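Local atomic coordinates of probable M18-family aminopeptidase 1 (Thermotoga maritima, PDB entry 2GLF), a protein that probably acts as a metal-dependent aminopeptidase of the M18 family, removing residues from the amino termini of peptides. Residues L86-H92 with T320-D326; V351-K355 with I415-P419; V272-D276 with G287-Y293. Numbering follows the deposited sequence.

Interaction 1: residues L86-H92 with T320-D326. With MN (manganese (II) ion), chain E.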
ATOM      1  N   LEU A  86      22.172  26.871 -49.859  1.00 21.40           N
ATOM      2  CA  LEU A  86      23.492  26.608 -49.306  1.00 19.79           C
ATOM      3  C   LEU A  86      23.495  25.353 -48.456  1.00 19.60           C
ATOM      4  O   LEU A  86      22.438  24.828 -48.107  1.00 19.25           O
ATOM      5  CB  LEU A  86      24.009  27.812 -48.498  1.00 17.38           C
ATOM      6  CG  LEU A  86      23.193  28.558 -47.438  1.00 15.55           C
ATOM      7  CD1 LEU A  86      24.025  29.737 -46.925  1.00 11.86           C
ATOM      8  CD2 LEU A  86      21.883  29.072 -48.023  1.00 13.41           C
ATOM      9  N   ASN A  87      24.689  24.853 -48.164  1.00 22.05           N
ATOM     10  CA  ASN A  87      24.846  23.664 -47.342  1.00 21.45           C
ATOM     11  C   ASN A  87      25.257  24.098 -45.943  1.00 21.35           C
ATOM     12  O   ASN A  87      26.414  24.432 -45.694  1.00 21.05           O
ATOM     13  CB  ASN A  87      25.906  22.738 -47.937  1.00 15.23           C
ATOM     14  CG  ASN A  87      25.361  21.879 -49.062  1.00 16.59           C
ATOM     15  OD1 ASN A  87      24.211  22.043 -49.489  1.00 17.49           O
ATOM     16  ND2 ASN A  87      26.183  20.951 -49.547  1.00 15.53           N
ATOM     17  N   LEU A  88      24.289  24.106 -45.035  1.00 22.99           N
ATOM     18  CA  LEU A  88      24.541  24.507 -43.663  1.00 22.11           C
ATOM     19  C   LEU A  88      24.529  23.334 -42.706  1.00 21.49           C
ATOM     20  O   LEU A  88      23.717  22.421 -42.826  1.00 22.43           O
ATOM     21  CB  LEU A  88      23.472  25.482 -43.188  1.00 24.27           C
ATOM     22  CG  LEU A  88      23.305  26.815 -43.889  1.00 24.64           C
ATOM     23  CD1 LEU A  88      22.123  27.535 -43.247  1.00 24.57           C
ATOM     24  CD2 LEU A  88      24.582  27.633 -43.775  1.00 23.05           C
ATOM     25  N   VAL A  89      25.446  23.366 -41.756  1.00 13.15           N
ATOM     26  CA  VAL A  89      25.495  22.356 -40.720  1.00 13.10           C
ATOM     27  C   VAL A  89      25.319  23.238 -39.481  1.00 13.16           C
ATOM     28  O   VAL A  89      26.010  24.253 -39.332  1.00 13.82           O
ATOM     29  CB  VAL A  89      26.850  21.617 -40.722  1.00 18.45           C
ATOM     30  CG1 VAL A  89      27.977  22.616 -40.688  1.00 19.27           C
ATOM     31  CG2 VAL A  89      26.938  20.676 -39.541  1.00 18.74           C
ATOM     32  N   VAL A  90      24.367  22.894 -38.619  1.00 16.13           N
ATOM     33  CA  VAL A  90      24.114  23.702 -37.430  1.00 15.50           C
ATOM     34  C   VAL A  90      24.266  22.933 -36.134  1.00 15.38           C
ATOM     35  O   VAL A  90      23.989  21.733 -36.078  1.00 16.45           O
ATOM     36  CB  VAL A  90      22.701  24.304 -37.463  1.00 17.23           C
ATOM     37  CG1 VAL A  90      22.550  25.171 -38.687  1.00 17.59           C
ATOM     38  CG2 VAL A  90      21.660  23.195 -37.466  1.00 16.54           C
ATOM     39  N   ALA A  91      24.701  23.638 -35.095  1.00  9.46           N
ATOM     40  CA  ALA A  91      24.885  23.040 -33.779  1.00  9.46           C
ATOM     41  C   ALA A  91      24.634  24.064 -32.675  1.00  9.46           C
ATOM     42  O   ALA A  91      24.389  25.240 -32.949  1.00  9.46           O
ATOM     43  CB  ALA A  91      26.289  22.478 -33.658  1.00  1.76           C
ATOM     44  N   HIS A  92      24.673  23.612 -31.426  1.00  9.29           N
ATOM     45  CA  HIS A  92      24.471  24.506 -30.294  1.00  9.33           C
ATOM     46  C   HIS A  92      25.714  24.506 -29.411  1.00  9.51           C
ATOM     47  O   HIS A  92      26.405  23.494 -29.288  1.00  9.46           O
ATOM     48  CB  HIS A  92      23.211  24.116 -29.500  1.00 13.57           C
ATOM     49  CG  HIS A  92      23.318  22.827 -28.740  1.00 14.27           C
ATOM     50  ND1 HIS A  92      23.761  22.768 -27.433  1.00 16.58           N
ATOM     51  CD2 HIS A  92      22.958  21.563 -29.071  1.00 14.89           C
ATOM     52  CE1 HIS A  92      23.662  21.524 -26.992  1.00 16.43           C
ATOM     53  NE2 HIS A  92      23.177  20.774 -27.966  1.00 15.74           N
ATOM     54  N   THR A 320      18.917  24.470 -50.199  1.00 10.45           N
ATOM     55  CA  THR A 320      19.646  24.530 -48.927  1.00  8.67           C
ATOM     56  C   THR A 320      19.412  23.275 -48.103  1.00  7.70           C
ATOM     57  O   THR A 320      18.331  23.046 -47.573  1.00  6.80           O
ATOM     58  CB  THR A 320      19.229  25.745 -48.038  1.00 15.56           C
ATOM     59  OG1 THR A 320      19.584  26.972 -48.689  1.00 15.29           O
ATOM     60  CG2 THR A 320      19.915  25.671 -46.673  1.00 14.92           C
ATOM     61  N   SER A 321      20.450  22.462 -48.004  1.00 24.64           N
ATOM     62  CA  SER A 321      20.380  21.241 -47.238  1.00 24.06           C
ATOM     63  C   SER A 321      20.926  21.578 -45.862  1.00 23.34           C
ATOM     64  O   SER A 321      21.980  22.206 -45.743  1.00 22.51           O
ATOM     65  CB  SER A 321      21.236  20.172 -47.905  1.00 42.14           C
ATOM     66  OG  SER A 321      20.920  20.085 -49.283  1.00 44.60           O
ATOM     67  N   VAL A 322      20.198  21.188 -44.823  1.00 17.80           N
ATOM     68  CA  VAL A 322      20.639  21.462 -43.462  1.00 17.62           C
ATOM     69  C   VAL A 322      20.987  20.172 -42.735  1.00 17.56           C
ATOM     70  O   VAL A 322      20.222  19.211 -42.734  1.00 17.13           O
ATOM     71  CB  VAL A 322      19.553  22.224 -42.649  1.00 11.44           C
ATOM     72  CG1 VAL A 322      20.012  22.419 -41.216  1.00 12.04           C
ATOM     73  CG2 VAL A 322      19.269  23.572 -43.286  1.00 11.44           C
ATOM     74  N   ILE A 323      22.173  20.155 -42.147  1.00 12.90           N
ATOM     75  CA  ILE A 323      22.633  19.013 -41.378  1.00 12.86           C
ATOM     76  C   ILE A 323      22.568  19.475 -39.930  1.00 13.17           C
ATOM     77  O   ILE A 323      23.263  20.417 -39.538  1.00 12.92           O
ATOM     78  CB  ILE A 323      24.095  18.644 -41.687  1.00 10.07           C
ATOM     79  CG1 ILE A 323      24.267  18.354 -43.178  1.00 10.07           C
ATOM     80  CG2 ILE A 323      24.515  17.442 -40.829  1.00 10.07           C
ATOM     81  CD1 ILE A 323      23.537  17.146 -43.644  1.00 10.07           C
ATOM     82  N   SER A 324      21.706  18.832 -39.152  1.00 20.20           N
ATOM     83  CA  SER A 324      21.552  19.144 -37.738  1.00 19.56           C
ATOM     84  C   SER A 324      22.681  18.422 -36.999  1.00 18.64           C
ATOM     85  O   SER A 324      22.607  17.215 -36.770  1.00 17.98           O
ATOM     86  CB  SER A 324      20.193  18.643 -37.251  1.00 15.46           C
ATOM     87  OG  SER A 324      20.006  18.924 -35.878  1.00 17.60           O
ATOM     88  N   GLY A 325      23.726  19.157 -36.638  1.00 16.30           N
ATOM     89  CA  GLY A 325      24.849  18.541 -35.954  1.00 16.72           C
ATOM     90  C   GLY A 325      24.722  18.429 -34.443  1.00 17.07           C
ATOM     91  O   GLY A 325      25.018  19.380 -33.719  1.00 17.84           O
ATOM     92  N   ASP A 326      24.281  17.266 -33.968  1.00 12.13           N
ATOM     93  CA  ASP A 326      24.135  17.021 -32.538  1.00 11.25           C
ATOM     94  C   ASP A 326      24.492  15.563 -32.246  1.00 11.14           C
ATOM     95  O   ASP A 326      24.462  14.717 -33.136  1.00 11.14           O
ATOM     96  CB  ASP A 326      22.709  17.337 -32.081  1.00 12.94           C
ATOM     97  CG  ASP A 326      22.636  17.708 -30.606  1.00 14.20           C
ATOM     98  OD1 ASP A 326      21.583  18.205 -30.166  1.00 16.62           O
ATOM     99  OD2 ASP A 326      23.631  17.505 -29.883  1.00 16.20           O
TER
HETATM  100 MN    MN E5001      22.679  18.385 -27.867  1.00 17.51          MN
HETATM  101  O   HOH W   1      22.732  16.027 -27.788  1.00 24.06           O

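Interaction 2: residues V351-K355 with I415-P419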
ATOM      1  N   VAL A 351      30.075   8.116 -38.069  1.00 27.24           N
ATOM      2  CA  VAL A 351      29.160   9.192 -37.729  1.00 26.11           C
ATOM      3  C   VAL A 351      27.783   8.565 -37.638  1.00 25.71           C
ATOM      4  O   VAL A 351      27.466   7.634 -38.386  1.00 25.05           O
ATOM      5  CB  VAL A 351      29.109  10.267 -38.830  1.00 27.10           C
ATOM      6  CG1 VAL A 351      28.569  11.560 -38.264  1.00 25.90           C
ATOM      7  CG2 VAL A 351      30.479  10.468 -39.422  1.00 27.10           C
ATOM      8  N   ALA A 352      26.967   9.071 -36.722  1.00 13.40           N
ATOM      9  CA  ALA A 352      25.625   8.547 -36.554  1.00 13.87           C
ATOM     10  C   ALA A 352      24.642   9.374 -37.347  1.00 14.40           C
ATOM     11  O   ALA A 352      24.654  10.604 -37.283  1.00 14.61           O
ATOM     12  CB  ALA A 352      25.236   8.552 -35.090  1.00  7.54           C
ATOM     13  N   LEU A 353      23.802   8.685 -38.111  1.00 23.31           N
ATOM     14  CA  LEU A 353      22.773   9.328 -38.915  1.00 23.99           C
ATOM     15  C   LEU A 353      21.462   9.031 -38.190  1.00 24.23           C
ATOM     16  O   LEU A 353      21.040   7.876 -38.096  1.00 24.64           O
ATOM     17  CB  LEU A 353      22.779   8.745 -40.337  1.00 13.25           C
ATOM     18  CG  LEU A 353      21.818   9.287 -41.399  1.00 14.21           C
ATOM     19  CD1 LEU A 353      22.368   8.980 -42.776  1.00 15.78           C
ATOM     20  CD2 LEU A 353      20.435   8.672 -41.227  1.00 15.09           C
ATOM     21  N   VAL A 354      20.845  10.076 -37.647  1.00 13.41           N
ATOM     22  CA  VAL A 354      19.596   9.949 -36.900  1.00 13.41           C
ATOM     23  C   VAL A 354      18.430  10.468 -37.724  1.00 14.00           C
ATOM     24  O   VAL A 354      18.308  11.677 -37.946  1.00 14.87           O
ATOM     25  CB  VAL A 354      19.644  10.766 -35.592  1.00  8.49           C
ATOM     26  CG1 VAL A 354      18.519  10.350 -34.693  1.00  8.49           C
ATOM     27  CG2 VAL A 354      20.988  10.588 -34.902  1.00  8.49           C
ATOM     28  N   LYS A 355      17.565   9.564 -38.170  1.00 26.33           N
ATOM     29  CA  LYS A 355      16.418   9.963 -38.974  1.00 27.73           C
ATOM     30  C   LYS A 355      15.344  10.685 -38.160  1.00 28.31           C
ATOM     31  O   LYS A 355      14.642  11.549 -38.685  1.00 28.28           O
ATOM     32  CB  LYS A 355      15.816   8.742 -39.673  1.00 23.60           C
ATOM     33  CG  LYS A 355      14.699   9.087 -40.630  1.00 23.57           C
ATOM     34  CD  LYS A 355      14.444   7.953 -41.589  1.00 24.35           C
ATOM     35  CE  LYS A 355      13.253   8.243 -42.484  1.00 24.72           C
ATOM     36  NZ  LYS A 355      11.996   8.366 -41.696  1.00 26.93           N
ATOM     37  N   ILE A 415      18.405  16.854 -41.429  1.00 18.80           N
ATOM     38  CA  ILE A 415      18.770  15.501 -41.001  1.00 18.80           C
ATOM     39  C   ILE A 415      19.752  15.581 -39.834  1.00 18.80           C
ATOM     40  O   ILE A 415      20.785  16.235 -39.930  1.00 18.80           O
ATOM     41  CB  ILE A 415      19.450  14.705 -42.153  1.00 11.01           C
ATOM     42  CG1 ILE A 415      19.803  13.289 -41.695  1.00 11.01           C
ATOM     43  CG2 ILE A 415      20.712  15.420 -42.607  1.00 11.01           C
ATOM     44  CD1 ILE A 415      18.606  12.444 -41.365  1.00 11.01           C
ATOM     45  N   ASP A 416      19.420  14.920 -38.728  1.00 26.09           N
ATOM     46  CA  ASP A 416      20.293  14.917 -37.557  1.00 27.42           C
ATOM     47  C   ASP A 416      21.504  14.035 -37.841  1.00 28.05           C
ATOM     48  O   ASP A 416      21.370  12.937 -38.382  1.00 28.38           O
ATOM     49  CB  ASP A 416      19.546  14.387 -36.334  1.00 41.22           C
ATOM     50  CG  ASP A 416      18.304  15.196 -36.014  1.00 42.94           C
ATOM     51  OD1 ASP A 416      17.206  14.838 -36.498  1.00 45.33           O
ATOM     52  OD2 ASP A 416      18.435  16.197 -35.284  1.00 43.81           O
HETATM   53  N   MSE A 417      22.688  14.511 -37.470  1.00 22.40           N
HETATM   54  CA  MSE A 417      23.907  13.754 -37.712  1.00 24.85           C
HETATM   55  C   MSE A 417      25.006  14.186 -36.749  1.00 22.76           C
HETATM   56  O   MSE A 417      25.174  15.373 -36.464  1.00 22.94           O
HETATM   57  CB  MSE A 417      24.349  13.971 -39.153  1.00 58.44           C
HETATM   58  CG  MSE A 417      25.309  12.936 -39.676  1.00 62.62           C
HETATM   59 SE   MSE A 417      25.417  13.039 -41.598  1.00 66.79          SE
HETATM   60  CE  MSE A 417      23.841  12.005 -42.024  1.00 63.15           C
ATOM     61  N   GLY A 418      25.750  13.210 -36.243  1.00  8.98           N
ATOM     62  CA  GLY A 418      26.816  13.504 -35.306  1.00  8.98           C
ATOM     63  C   GLY A 418      27.351  12.246 -34.648  1.00  8.98           C
ATOM     64  O   GLY A 418      26.886  11.148 -34.946  1.00  8.98           O
ATOM     65  N   PRO A 419      28.336  12.371 -33.747  1.00 24.32           N
ATOM     66  CA  PRO A 419      28.910  11.207 -33.065  1.00 23.87           C
ATOM     67  C   PRO A 419      28.075  10.709 -31.868  1.00 23.48           C
ATOM     68  O   PRO A 419      27.180  11.412 -31.380  1.00 23.02           O
ATOM     69  CB  PRO A 419      30.293  11.710 -32.658  1.00  7.15           C
ATOM     70  CG  PRO A 419      30.019  13.130 -32.303  1.00  7.15           C
ATOM     71  CD  PRO A 419      29.092  13.595 -33.422  1.00  7.15           C
TER

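Interaction 3: residues V272-D276 with G287-Y293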
ATOM      1  N   VAL A 272      27.994  27.574 -41.338  1.00 18.81           N
ATOM      2  CA  VAL A 272      27.734  26.924 -40.060  1.00 18.36           C
ATOM      3  C   VAL A 272      27.153  27.930 -39.070  1.00 18.83           C
ATOM      4  O   VAL A 272      27.662  29.037 -38.933  1.00 19.60           O
ATOM      5  CB  VAL A 272      29.024  26.342 -39.439  1.00  5.94           C
ATOM      6  CG1 VAL A 272      28.682  25.630 -38.157  1.00  5.94           C
ATOM      7  CG2 VAL A 272      29.698  25.376 -40.403  1.00  5.94           C
ATOM      8  N   ILE A 273      26.084  27.550 -38.382  1.00 21.48           N
ATOM      9  CA  ILE A 273      25.475  28.435 -37.397  1.00 21.03           C
ATOM     10  C   ILE A 273      25.547  27.790 -36.013  1.00 21.20           C
ATOM     11  O   ILE A 273      25.277  26.601 -35.848  1.00 21.10           O
ATOM     12  CB  ILE A 273      24.027  28.730 -37.760  1.00 20.04           C
ATOM     13  CG1 ILE A 273      23.977  29.269 -39.183  1.00 18.25           C
ATOM     14  CG2 ILE A 273      23.447  29.769 -36.818  1.00 19.56           C
ATOM     15  CD1 ILE A 273      22.588  29.294 -39.750  1.00 18.51           C
ATOM     16  N   PHE A 274      25.924  28.589 -35.022  1.00 15.26           N
ATOM     17  CA  PHE A 274      26.071  28.110 -33.659  1.00 15.52           C
ATOM     18  C   PHE A 274      25.069  28.780 -32.734  1.00 15.23           C
ATOM     19  O   PHE A 274      25.147  29.988 -32.506  1.00 14.73           O
ATOM     20  CB  PHE A 274      27.490  28.400 -33.190  1.00 20.47           C
ATOM     21  CG  PHE A 274      28.548  27.704 -33.998  1.00 23.42           C
ATOM     22  CD1 PHE A 274      29.679  28.382 -34.411  1.00 26.77           C
ATOM     23  CD2 PHE A 274      28.434  26.356 -34.304  1.00 28.81           C
ATOM     24  CE1 PHE A 274      30.686  27.723 -35.115  1.00 30.53           C
ATOM     25  CE2 PHE A 274      29.435  25.696 -35.004  1.00 28.44           C
ATOM     26  CZ  PHE A 274      30.563  26.381 -35.410  1.00 26.42           C
ATOM     27  N   PHE A 275      24.135  28.003 -32.191  1.00 31.26           N
ATOM     28  CA  PHE A 275      23.121  28.568 -31.306  1.00 30.53           C
ATOM     29  C   PHE A 275      23.344  28.332 -29.826  1.00 30.22           C
ATOM     30  O   PHE A 275      24.124  27.477 -29.422  1.00 30.81           O
ATOM     31  CB  PHE A 275      21.735  28.047 -31.679  1.00 12.21           C
ATOM     32  CG  PHE A 275      21.311  28.406 -33.072  1.00 12.21           C
ATOM     33  CD1 PHE A 275      21.555  27.538 -34.132  1.00 12.21           C
ATOM     34  CD2 PHE A 275      20.660  29.612 -33.326  1.00 12.21           C
ATOM     35  CE1 PHE A 275      21.154  27.864 -35.426  1.00 13.39           C
ATOM     36  CE2 PHE A 275      20.253  29.950 -34.618  1.00 12.28           C
ATOM     37  CZ  PHE A 275      20.499  29.075 -35.671  1.00 13.10           C
ATOM     38  N   ASP A 276      22.629  29.115 -29.031  1.00 12.99           N
ATOM     39  CA  ASP A 276      22.675  29.067 -27.573  1.00 12.99           C
ATOM     40  C   ASP A 276      21.230  28.759 -27.148  1.00 12.99           C
ATOM     41  O   ASP A 276      20.313  28.875 -27.959  1.00 12.99           O
ATOM     42  CB  ASP A 276      23.183  30.443 -27.075  1.00 15.76           C
ATOM     43  CG  ASP A 276      22.731  30.808 -25.655  1.00 18.04           C
ATOM     44  OD1 ASP A 276      22.054  31.856 -25.517  1.00 20.81           O
ATOM     45  OD2 ASP A 276      23.062  30.094 -24.677  1.00 19.87           O
ATOM     46  N   GLY A 287      19.584  31.161 -30.325  1.00 31.69           N
ATOM     47  CA  GLY A 287      18.920  29.874 -30.384  1.00 33.29           C
ATOM     48  C   GLY A 287      18.150  29.770 -31.685  1.00 34.44           C
ATOM     49  O   GLY A 287      17.764  30.790 -32.255  1.00 35.07           O
ATOM     50  N   ALA A 288      17.947  28.548 -32.175  1.00 24.11           N
ATOM     51  CA  ALA A 288      17.210  28.354 -33.417  1.00 24.88           C
ATOM     52  C   ALA A 288      15.858  29.007 -33.186  1.00 25.96           C
ATOM     53  O   ALA A 288      15.433  29.133 -32.040  1.00 25.00           O
ATOM     54  CB  ALA A 288      17.050  26.874 -33.699  1.00 18.35           C
ATOM     55  N   LYS A 289      15.180  29.443 -34.236  1.00 56.05           N
ATOM     56  CA  LYS A 289      13.888  30.073 -34.012  1.00 57.11           C
ATOM     57  C   LYS A 289      14.111  31.346 -33.191  1.00 55.95           C
ATOM     58  O   LYS A 289      13.640  31.458 -32.063  1.00 57.49           O
ATOM     59  CB  LYS A 289      12.986  29.091 -33.253  1.00 68.74           C
ATOM     60  CG  LYS A 289      11.703  29.668 -32.703  1.00 69.49           C
ATOM     61  CD  LYS A 289      11.571  29.366 -31.215  1.00 69.60           C
ATOM     62  CE  LYS A 289      11.579  27.873 -30.939  1.00 74.64           C
ATOM     63  NZ  LYS A 289      11.293  27.585 -29.510  1.00 73.80           N
ATOM     64  N   ALA A 290      14.845  32.298 -33.761  1.00 51.85           N
ATOM     65  CA  ALA A 290      15.136  33.556 -33.080  1.00 50.87           C
ATOM     66  C   ALA A 290      15.356  34.706 -34.056  1.00 50.68           C
ATOM     67  O   ALA A 290      15.918  35.738 -33.691  1.00 51.88           O
ATOM     68  CB  ALA A 290      16.356  33.401 -32.193  1.00 12.01           C
ATOM     69  N   ARG A 291      14.924  34.519 -35.297  1.00 36.81           N
ATOM     70  CA  ARG A 291      15.049  35.541 -36.331  1.00 35.32           C
ATOM     71  C   ARG A 291      16.481  35.751 -36.803  1.00 33.96           C
ATOM     72  O   ARG A 291      16.724  35.903 -37.998  1.00 34.38           O
ATOM     73  CB  ARG A 291      14.465  36.871 -35.842  1.00 37.54           C
ATOM     74  CG  ARG A 291      14.211  37.868 -36.966  1.00 38.79           C
ATOM     75  CD  ARG A 291      13.504  39.117 -36.471  1.00 38.33           C
ATOM     76  NE  ARG A 291      13.137  40.006 -37.571  1.00 38.21           N
ATOM     77  CZ  ARG A 291      12.123  39.792 -38.407  1.00 38.67           C
ATOM     78  NH1 ARG A 291      11.360  38.717 -38.271  1.00 39.46           N
ATOM     79  NH2 ARG A 291      11.878  40.651 -39.384  1.00 37.84           N
ATOM     80  N   PHE A 292      17.419  35.761 -35.865  1.00 27.74           N
ATOM     81  CA  PHE A 292      18.841  35.938 -36.169  1.00 25.95           C
ATOM     82  C   PHE A 292      19.299  35.194 -37.433  1.00 25.39           C
ATOM     83  O   PHE A 292      20.016  35.743 -38.282  1.00 24.92           O
ATOM     84  CB  PHE A 292      19.663  35.459 -34.972  1.00 25.10           C
ATOM     85  CG  PHE A 292      21.123  35.302 -35.260  1.00 22.54           C
ATOM     86  CD1 PHE A 292      21.885  36.390 -35.677  1.00 20.72           C
ATOM     87  CD2 PHE A 292      21.744  34.067 -35.095  1.00 20.91           C
ATOM     88  CE1 PHE A 292      23.252  36.249 -35.923  1.00 22.36           C
ATOM     89  CE2 PHE A 292      23.105  33.915 -35.337  1.00 21.02           C
ATOM     90  CZ  PHE A 292      23.863  35.007 -35.752  1.00 23.22           C
ATOM     91  N   TYR A 293      18.883  33.938 -37.535  1.00 24.77           N
ATOM     92  CA  TYR A 293      19.220  33.078 -38.659  1.00 24.36           C
ATOM     93  C   TYR A 293      18.750  33.632 -40.001  1.00 24.62           C
ATOM     94  O   TYR A 293      19.510  33.664 -40.965  1.00 24.98           O
ATOM     95  CB  TYR A 293      18.622  31.696 -38.409  1.00 23.61           C
ATOM     96  CG  TYR A 293      18.588  30.777 -39.599  1.00 23.40           C
ATOM     97  CD1 TYR A 293      19.725  30.554 -40.372  1.00 22.69           C
ATOM     98  CD2 TYR A 293      17.427  30.077 -39.915  1.00 22.32           C
ATOM     99  CE1 TYR A 293      19.707  29.645 -41.434  1.00 21.46           C
ATOM    100  CE2 TYR A 293      17.397  29.170 -40.966  1.00 22.41           C
ATOM    101  CZ  TYR A 293      18.540  28.954 -41.721  1.00 23.21           C
ATOM    102  OH  TYR A 293      18.515  28.025 -42.736  1.00 23.87           O
TER

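Interaction 1: residues L86-H92 with T320-D326
The strongest link between these strands is a shared manganese ion: H92 NE2 binds it at 2.4 Å, and D326 chelates it with both carboxylate oxygens, OD1 at 2.5 Å and OD2 at 2.4 Å. Water 1 (2.4 Å from the ion) and D249 are the other ligands. H92 N is held in turn by D250. Behind the metal, the two backbones run parallel, axes 4.6 Å apart at an angle of 23°, with L88, V89 and V90 in register with V322, I323 and S324. The hydrogen bonds alternate as expected for parallel strands: L88 N to S321 O (3.1 Å), I323 N to L88 O (2.8 Å), V90 N to I323 O (2.9 Å) and G325 N to V90 O (2.6 Å). At the start of the pair, L86 N donates to T320 OG1 (2.8 Å), whose hydroxyl also bonds to V316. Side-chain packing is sparser. V90 CG2 meets V322 CG1 at 4.2 Å on one face, while V89 CG2 lies 4.1 Å from I323 CB on the other, where Y443 of helix 433-449 touches both residues. The alignment brings an imidazole and a bidentate carboxylate together at the C-terminal ends of adjacent central strands, where metallo-exopeptidases of this clan bind catalytic metals; zinc is the probable native ion here.

Interaction 2: residues V351-K355 with I415-P419
The apolar centre is built around L353 and selenomethionine M417, a non-hydrogen-bonded pair whose CA atoms are 4.7 Å apart: the terminal methyl CE of M417 reaches L353 CG at 3.4 Å, a tight approach. V351 CG1 touches M417 CG at 3.8 Å, and I415 CD1 comes within 4.2 Å of L353 CD2. Helices 370-382 and 433-449 cover M417, through V376 and L446. The strands themselves are antiparallel, axes 4.8 Å apart at 161°, so strand 351-354 reverses direction beside 414-421 near one margin of the large mixed sheet of this alpha/beta fold; beyond it lies 387-389. A352 and G418 exchange two bonds, A352 N to G418 O (2.7 Å) and G418 N to A352 O (3.0 Å), while V354 N donates to D416 O at 3.0 Å. On the face opposite M417, V354 CB lies 3.7 Å from D416 CB. The carboxylate of D416 turns to T402 and S324, and K355 NZ forms salt bridges with D367 and with E224 of a second subunit.

Interaction 3: residues V272-D276 with G287-Y293
G287 opens the segment beside the end of strand 270-275, its CA 3.0 Å from D276 O. Its backbone angles (phi 93°, psi 153°) would press a CB against the preceding carbonyl, and an ideal CB would also clash with D276 O, so glycine is the residue that fits. A288 follows with its CA over one face of the F275 ring. The chain then swings away through K289 and A290 to R291, which occupies the N-cap position of helix 292-303 and whose guanidinium makes salt bridges with E310 and D314 of a third subunit. The first turn of that helix brings the chain back to the strand. F292 CE2 lies 4.4 Å from I273 CG2, and F292 CD2 is 4.4 Å from F275 CE2, near the limit of contact. Y293 puts its CB at the edge of the F275 ring, 4.2 Å from F275 CZ, and its side chain packs with that of I273. Strand 270-275 lies between strands 73-77 and 87-92; F292 touches A74 of the former and Y293 touches L88 of the latter, while F407 of helix 404-408 meets the rings of both F275 and Y293.

How the interactions relate
Interactions 1, 2 and 3 lie along one mixed sheet, with interaction 1 between the others: its centre is about 11 Å from each of theirs, while the centres of interactions 2 and 3 are about 20 Å apart and their nearest atoms about 11 Å. Probable hydrogen bonds join them, S324 N to I415 O (2.9 Å) and M417 N to S324 O (2.8 Å) on one flank, F275 N to A91 O (2.9 Å) and A91 N to I273 O (3.1 Å) on the other. Only interaction 1 supplies metal ligands. The D416 and F275 side chains stand about 9 and 10 Å from a manganese ion. Residues 272-293 nest within the loop interaction 1 closes.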